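Local coordinates for Tat (Twin-arginine translocation) pathway signal sequence containing protein (PDB 5IMU) that is of unknown function but is probably exported by the twin-arginine pathway, the fragment here pairing an alpha/beta sandwich with a helical bundle, at residues A[129-134]-A[189-194]; A[133-138]-A[211-216]. One frame throughout, in Å; residues are numbered along the deposited sequence.

The end of helix 124-133 serves two neighbours in turn. Contact 1 takes the last turn or so of that helix to helix 183-199; contact 2 follows the chain into the loop before helix 140-151 and reaches helix 203-216, the next helix after 183-199. The two share Arg133 and Arg134, and their centres lie about 5 Å apart, on the same side of the chain's centre and both in the DUF5631 part of the protein, a family of unknown function. Leu191 of contact 1 packs on Tyr213 of contact 2, with CG of Leu191 3.5 Å from CE1 of Tyr213, making one continuous patch that joins three helices of the bundle.

Contact 1: residues A[129-134]-A[189-194]; sequences VEAVRR and WMLLAA
Leu191, on helix 183-199, points its forked end at the flank of helix 124-133 and is met there by Ala131 and Val132. The two methyls of the fork share the work. CD2 of Leu191 lies 3.9 Å from CB of Ala131, while CD1 of Leu191 is 4.0 Å from the same CB, so the small alanine side chain, itself directed at helix 183-199, faces both branches. CD1 also comes against the Ala131 carbonyl oxygen. Chi1 of Leu191, at -92°, departs from the usual staggered value and helps set the fork in this position. Val132 stands to one side: its backbone N comes closest, 4.3 Å from CD1 of Leu191, and its CG2 approaches that CD1 only at 4.5 Å. The other neighbours of the valine side chain include Ala146 of helix 140-151. Tyr213 of helix 203-216 touches both Ala131 and Leu191, bringing a third helix to the junction. The side-chain contacts are apolar, CD1 of Leu191 rests against backbone atoms as well, and the two segments share neither a hydrogen bond nor a salt bridge, which implies that shape and burial, rather than directed bonds, hold them together.

Contact 2: residues A[133-138]-A[211-216]; sequences RRRDSL and AWYAVT
Arg135 and Tyr213 meet across a gap in the helical bundle, the arginine reaching from a type I beta turn, Arg135 to Leu138, in the loop between two helices, and the tyrosine from helix 203-216. The tight part is small and sits at the end of the buried ring of Tyr213: its OH lies over one face of the Arg135 guanidinium, with CD of Arg135 3.7 Å from OH of Tyr213. Ring atom CE1 of Tyr213 stands 4.2 Å above the guanidinium plane of Arg135, over its centre. The two side chains run past each other in opposite directions, and their planes are 60° apart, too steep for a parallel stack. A bend at chi2 of Arg135 (68°) turns the chain after CG and helps bring one face of the guanidinium up to the hydroxyl. The charged group is directed elsewhere: NE forms a salt bridge with Asp188 OD1 and NH2 bonds to the carbonyl oxygen of Thr184. Because Ser137 OG bonds to the other oxygen of Asp188, one carboxylate ties the turn to helix 183-199 at two places and probably steadies the arginine against Tyr213.

Away from this spot the contact is loose. Asp136 and Ser137 lie on the exposed side of the turn, and even Leu138, whose side chain starts toward helix 203-216, comes no nearer to segment 211-216 than 6.2 Å, packing instead on Val132 and Leu191. At the junction itself, NH1 of Arg135 stands 3.3 Å from OH of Tyr213, yet the angle is too poor for a hydrogen bond.

Contact 1: residues A[129-134]-A[189-194]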
loop_
_atom_site.group_PDB
_atom_site.type_symbol
_atom_site.label_atom_id
_atom_site.label_comp_id
_atom_site.label_asym_id
_atom_site.label_seq_id
_atom_site.Cartn_x
_atom_site.Cartn_y
_atom_site.Cartn_z
ATOM N N VAL A 129 -3.376 3.005 19.909
ATOM C CA VAL A 129 -4.505 2.836 20.820
ATOM C C VAL A 129 -5.405 4.067 20.790
ATOM O O VAL A 129 -6.637 3.956 20.834
ATOM C CB VAL A 129 -3.999 2.530 22.241
ATOM C CG1 VAL A 129 -5.156 2.495 23.230
ATOM C CG2 VAL A 129 -3.246 1.210 22.253
ATOM N N GLU A 130 -4.805 5.260 20.710
ATOM C CA GLU A 130 -5.595 6.482 20.587
ATOM C C GLU A 130 -6.378 6.502 19.282
ATOM O O GLU A 130 -7.554 6.885 19.260
ATOM C CB GLU A 130 -4.691 7.714 20.681
ATOM C CG GLU A 130 -4.629 8.352 22.062
ATOM C CD GLU A 130 -5.991 8.792 22.561
ATOM O OE1 GLU A 130 -6.525 8.145 23.487
ATOM O OE2 GLU A 130 -6.531 9.779 22.019
ATOM N N ALA A 131 -5.741 6.093 18.181
ATOM C CA ALA A 131 -6.428 6.076 16.894
ATOM C C ALA A 131 -7.637 5.152 16.928
ATOM O O ALA A 131 -8.699 5.485 16.389
ATOM C CB ALA A 131 -5.462 5.659 15.786
ATOM N N VAL A 132 -7.493 3.983 17.557
ATOM C CA VAL A 132 -8.616 3.062 17.675
ATOM C C VAL A 132 -9.707 3.659 18.555
ATOM O O VAL A 132 -10.900 3.548 18.249
ATOM C CB VAL A 132 -8.131 1.702 18.212
ATOM C CG1 VAL A 132 -9.314 0.805 18.553
ATOM C CG2 VAL A 132 -7.225 1.022 17.196
ATOM N N ARG A 133 -9.318 4.313 19.654
ATOM C CA ARG A 133 -10.307 4.875 20.571
ATOM C C ARG A 133 -11.198 5.897 19.874
ATOM O O ARG A 133 -12.414 5.928 20.099
ATOM C CB ARG A 133 -9.611 5.517 21.775
ATOM C CG ARG A 133 -10.580 6.166 22.755
ATOM C CD ARG A 133 -9.868 6.838 23.920
ATOM N NE ARG A 133 -9.191 8.072 23.525
ATOM C CZ ARG A 133 -9.798 9.247 23.385
ATOM N NH1 ARG A 133 -11.101 9.355 23.601
ATOM N NH2 ARG A 133 -9.100 10.316 23.025
ATOM N N ARG A 134 -10.618 6.724 19.010
ATOM C CA ARG A 134 -11.327 7.862 18.438
ATOM C C ARG A 134 -12.046 7.542 17.131
ATOM O O ARG A 134 -12.658 8.443 16.548
ATOM C CB ARG A 134 -10.347 9.025 18.222
ATOM C CG ARG A 134 -9.768 9.587 19.521
ATOM C CD ARG A 134 -8.768 10.715 19.279
ATOM N NE ARG A 134 -9.365 11.850 18.582
ATOM C CZ ARG A 134 -8.739 13.000 18.356
ATOM N NH1 ARG A 134 -7.492 13.174 18.777
ATOM N NH2 ARG A 134 -9.358 13.981 17.711
ATOM N N TRP A 189 -9.260 0.495 6.913
ATOM C CA TRP A 189 -8.421 -0.534 6.304
ATOM C C TRP A 189 -6.983 -0.438 6.804
ATOM O O TRP A 189 -6.358 -1.450 7.142
ATOM C CB TRP A 189 -8.489 -0.385 4.781
ATOM C CG TRP A 189 -7.920 -1.509 3.963
ATOM C CD1 TRP A 189 -7.312 -2.646 4.417
ATOM C CD2 TRP A 189 -7.910 -1.591 2.533
ATOM N NE1 TRP A 189 -6.925 -3.430 3.353
ATOM C CE2 TRP A 189 -7.281 -2.803 2.187
ATOM C CE3 TRP A 189 -8.374 -0.754 1.513
ATOM C CZ2 TRP A 189 -7.103 -3.198 0.860
ATOM C CZ3 TRP A 189 -8.198 -1.149 0.200
ATOM C CH2 TRP A 189 -7.569 -2.360 -0.114
ATOM N N MET A 190 -6.450 0.787 6.881
ATOM C CA MET A 190 -5.070 0.977 7.319
ATOM C C MET A 190 -4.885 0.587 8.783
ATOM O O MET A 190 -3.901 -0.076 9.134
ATOM C CB MET A 190 -4.647 2.429 7.100
ATOM C CG MET A 190 -4.519 2.836 5.640
ATOM S SD MET A 190 -4.371 4.623 5.443
ATOM C CE MET A 190 -4.012 4.746 3.694
ATOM N N LEU A 191 -5.812 1.001 9.654
ATOM C CA LEU A 191 -5.688 0.672 11.072
ATOM C C LEU A 191 -5.786 -0.831 11.306
ATOM O O LEU A 191 -5.027 -1.390 12.107
ATOM C CB LEU A 191 -6.759 1.402 11.882
ATOM C CG LEU A 191 -6.413 2.772 12.470
ATOM C CD1 LEU A 191 -7.557 3.273 13.344
ATOM C CD2 LEU A 191 -5.110 2.727 13.257
ATOM N N LEU A 192 -6.720 -1.499 10.628
ATOM C CA LEU A 192 -6.818 -2.949 10.759
ATOM C C LEU A 192 -5.559 -3.635 10.241
ATOM O O LEU A 192 -5.103 -4.630 10.818
ATOM C CB LEU A 192 -8.053 -3.460 10.019
ATOM C CG LEU A 192 -9.408 -2.925 10.487
ATOM C CD1 LEU A 192 -10.515 -3.351 9.533
ATOM C CD2 LEU A 192 -9.715 -3.383 11.907
ATOM N N ALA A 193 -4.985 -3.114 9.152
ATOM C CA ALA A 193 -3.761 -3.691 8.605
ATOM C C ALA A 193 -2.603 -3.551 9.584
ATOM O O ALA A 193 -1.751 -4.442 9.683
ATOM C CB ALA A 193 -3.416 -3.031 7.270
ATOM N N ALA A 194 -2.554 -2.434 10.315
ATOM C CA ALA A 194 -1.502 -2.250 11.308
ATOM C C ALA A 194 -1.631 -3.264 12.438
ATOM O O ALA A 194 -0.627 -3.807 12.913
ATOM C CB ALA A 194 -1.541 -0.823 11.857
#

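Contact 2: residues A[133-138]-A[211-216]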
loop_
_atom_site.group_PDB
_atom_site.type_symbol
_atom_site.label_atom_id
_atom_site.label_comp_id
_atom_site.label_asym_id
_atom_site.label_seq_id
_atom_site.Cartn_x
_atom_site.Cartn_y
_atom_site.Cartn_z
ATOM N N ARG A 133 -9.318 4.313 19.654
ATOM C CA ARG A 133 -10.307 4.875 20.571
ATOM C C ARG A 133 -11.198 5.897 19.874
ATOM O O ARG A 133 -12.414 5.928 20.099
ATOM C CB ARG A 133 -9.611 5.517 21.775
ATOM C CG ARG A 133 -10.580 6.166 22.755
ATOM C CD ARG A 133 -9.868 6.838 23.920
ATOM N NE ARG A 133 -9.191 8.072 23.525
ATOM C CZ ARG A 133 -9.798 9.247 23.385
ATOM N NH1 ARG A 133 -11.101 9.355 23.601
ATOM N NH2 ARG A 133 -9.100 10.316 23.025
ATOM N N ARG A 134 -10.618 6.724 19.010
ATOM C CA ARG A 134 -11.327 7.862 18.438
ATOM C C ARG A 134 -12.046 7.542 17.131
ATOM O O ARG A 134 -12.658 8.443 16.548
ATOM C CB ARG A 134 -10.347 9.025 18.222
ATOM C CG ARG A 134 -9.768 9.587 19.521
ATOM C CD ARG A 134 -8.768 10.715 19.279
ATOM N NE ARG A 134 -9.365 11.850 18.582
ATOM C CZ ARG A 134 -8.739 13.000 18.356
ATOM N NH1 ARG A 134 -7.492 13.174 18.777
ATOM N NH2 ARG A 134 -9.358 13.981 17.711
ATOM N N ARG A 135 -12.009 6.294 16.665
ATOM C CA ARG A 135 -12.588 5.914 15.377
ATOM C C ARG A 135 -13.870 5.125 15.615
ATOM O O ARG A 135 -13.820 3.967 16.042
ATOM C CB ARG A 135 -11.598 5.093 14.555
ATOM C CG ARG A 135 -12.023 4.890 13.114
ATOM C CD ARG A 135 -11.975 6.202 12.354
ATOM N NE ARG A 135 -11.822 5.988 10.920
ATOM C CZ ARG A 135 -11.268 6.865 10.091
ATOM N NH1 ARG A 135 -10.800 8.015 10.557
ATOM N NH2 ARG A 135 -11.167 6.586 8.799
ATOM N N ASP A 136 -15.015 5.738 15.304
ATOM C CA ASP A 136 -16.297 5.114 15.619
ATOM C C ASP A 136 -16.624 3.958 14.678
ATOM O O ASP A 136 -17.393 3.063 15.047
ATOM C CB ASP A 136 -17.412 6.162 15.567
ATOM C CG ASP A 136 -18.662 5.727 16.312
ATOM O OD1 ASP A 136 -18.533 5.208 17.439
ATOM O OD2 ASP A 136 -19.777 5.897 15.768
ATOM N N SER A 137 -16.057 3.949 13.473
ATOM C CA SER A 137 -16.470 3.019 12.430
ATOM C C SER A 137 -15.775 1.662 12.500
ATOM O O SER A 137 -16.119 0.771 11.715
ATOM C CB SER A 137 -16.229 3.648 11.054
ATOM O OG SER A 137 -14.879 4.063 10.917
ATOM N N LEU A 138 -14.826 1.477 13.415
ATOM C CA LEU A 138 -14.072 0.233 13.480
ATOM C C LEU A 138 -14.960 -0.921 13.951
ATOM O O LEU A 138 -15.917 -0.713 14.702
ATOM C CB LEU A 138 -12.887 0.381 14.432
ATOM C CG LEU A 138 -11.444 0.459 13.919
ATOM C CD1 LEU A 138 -11.360 0.779 12.434
ATOM C CD2 LEU A 138 -10.659 1.475 14.738
ATOM N N ALA A 211 1.656 5.083 10.004
ATOM C CA ALA A 211 2.098 6.366 9.468
ATOM C C ALA A 211 1.174 6.843 8.356
ATOM O O ALA A 211 0.812 8.025 8.302
ATOM C CB ALA A 211 3.537 6.258 8.962
ATOM N N TRP A 212 0.773 5.936 7.465
ATOM C CA TRP A 212 -0.132 6.320 6.390
ATOM C C TRP A 212 -1.527 6.638 6.910
ATOM O O TRP A 212 -2.235 7.457 6.315
ATOM C CB TRP A 212 -0.188 5.218 5.335
ATOM C CG TRP A 212 0.882 5.367 4.301
ATOM C CD1 TRP A 212 2.051 4.667 4.218
ATOM C CD2 TRP A 212 0.889 6.296 3.212
ATOM N NE1 TRP A 212 2.782 5.099 3.134
ATOM C CE2 TRP A 212 2.089 6.100 2.501
ATOM C CE3 TRP A 212 -0.007 7.272 2.766
ATOM C CZ2 TRP A 212 2.416 6.843 1.367
ATOM C CZ3 TRP A 212 0.318 8.010 1.641
ATOM C CH2 TRP A 212 1.518 7.793 0.954
ATOM N N TYR A 213 -1.942 6.004 8.009
ATOM C CA TYR A 213 -3.232 6.344 8.603
ATOM C C TYR A 213 -3.268 7.807 9.033
ATOM O O TYR A 213 -4.287 8.486 8.863
ATOM C CB TYR A 213 -3.531 5.431 9.794
ATOM C CG TYR A 213 -4.816 5.792 10.512
ATOM C CD1 TYR A 213 -6.041 5.347 10.040
ATOM C CD2 TYR A 213 -4.800 6.583 11.655
ATOM C CE1 TYR A 213 -7.219 5.677 10.686
ATOM C CE2 TYR A 213 -5.973 6.921 12.307
ATOM C CZ TYR A 213 -7.179 6.463 11.820
ATOM O OH TYR A 213 -8.344 6.796 12.468
ATOM N N ALA A 214 -2.159 8.308 9.585
ATOM C CA ALA A 214 -2.136 9.669 10.116
ATOM C C ALA A 214 -2.314 10.704 9.012
ATOM O O ALA A 214 -3.073 11.667 9.171
ATOM C CB ALA A 214 -0.832 9.916 10.874
ATOM N N VAL A 215 -1.613 10.535 7.888
ATOM C CA VAL A 215 -1.750 11.492 6.795
ATOM C C VAL A 215 -3.063 11.310 6.048
ATOM O O VAL A 215 -3.569 12.272 5.456
ATOM C CB VAL A 215 -0.569 11.397 5.812
ATOM C CG1 VAL A 215 0.738 11.712 6.524
ATOM C CG2 VAL A 215 -0.516 10.023 5.153
ATOM N N THR A 216 -3.640 10.107 6.077
ATOM C CA THR A 216 -4.901 9.880 5.380
ATOM C C THR A 216 -6.066 10.533 6.115
ATOM O O THR A 216 -7.007 11.026 5.482
ATOM C CB THR A 216 -5.141 8.380 5.213
ATOM O OG1 THR A 216 -4.006 7.787 4.573
ATOM C CG2 THR A 216 -6.375 8.126 4.360
#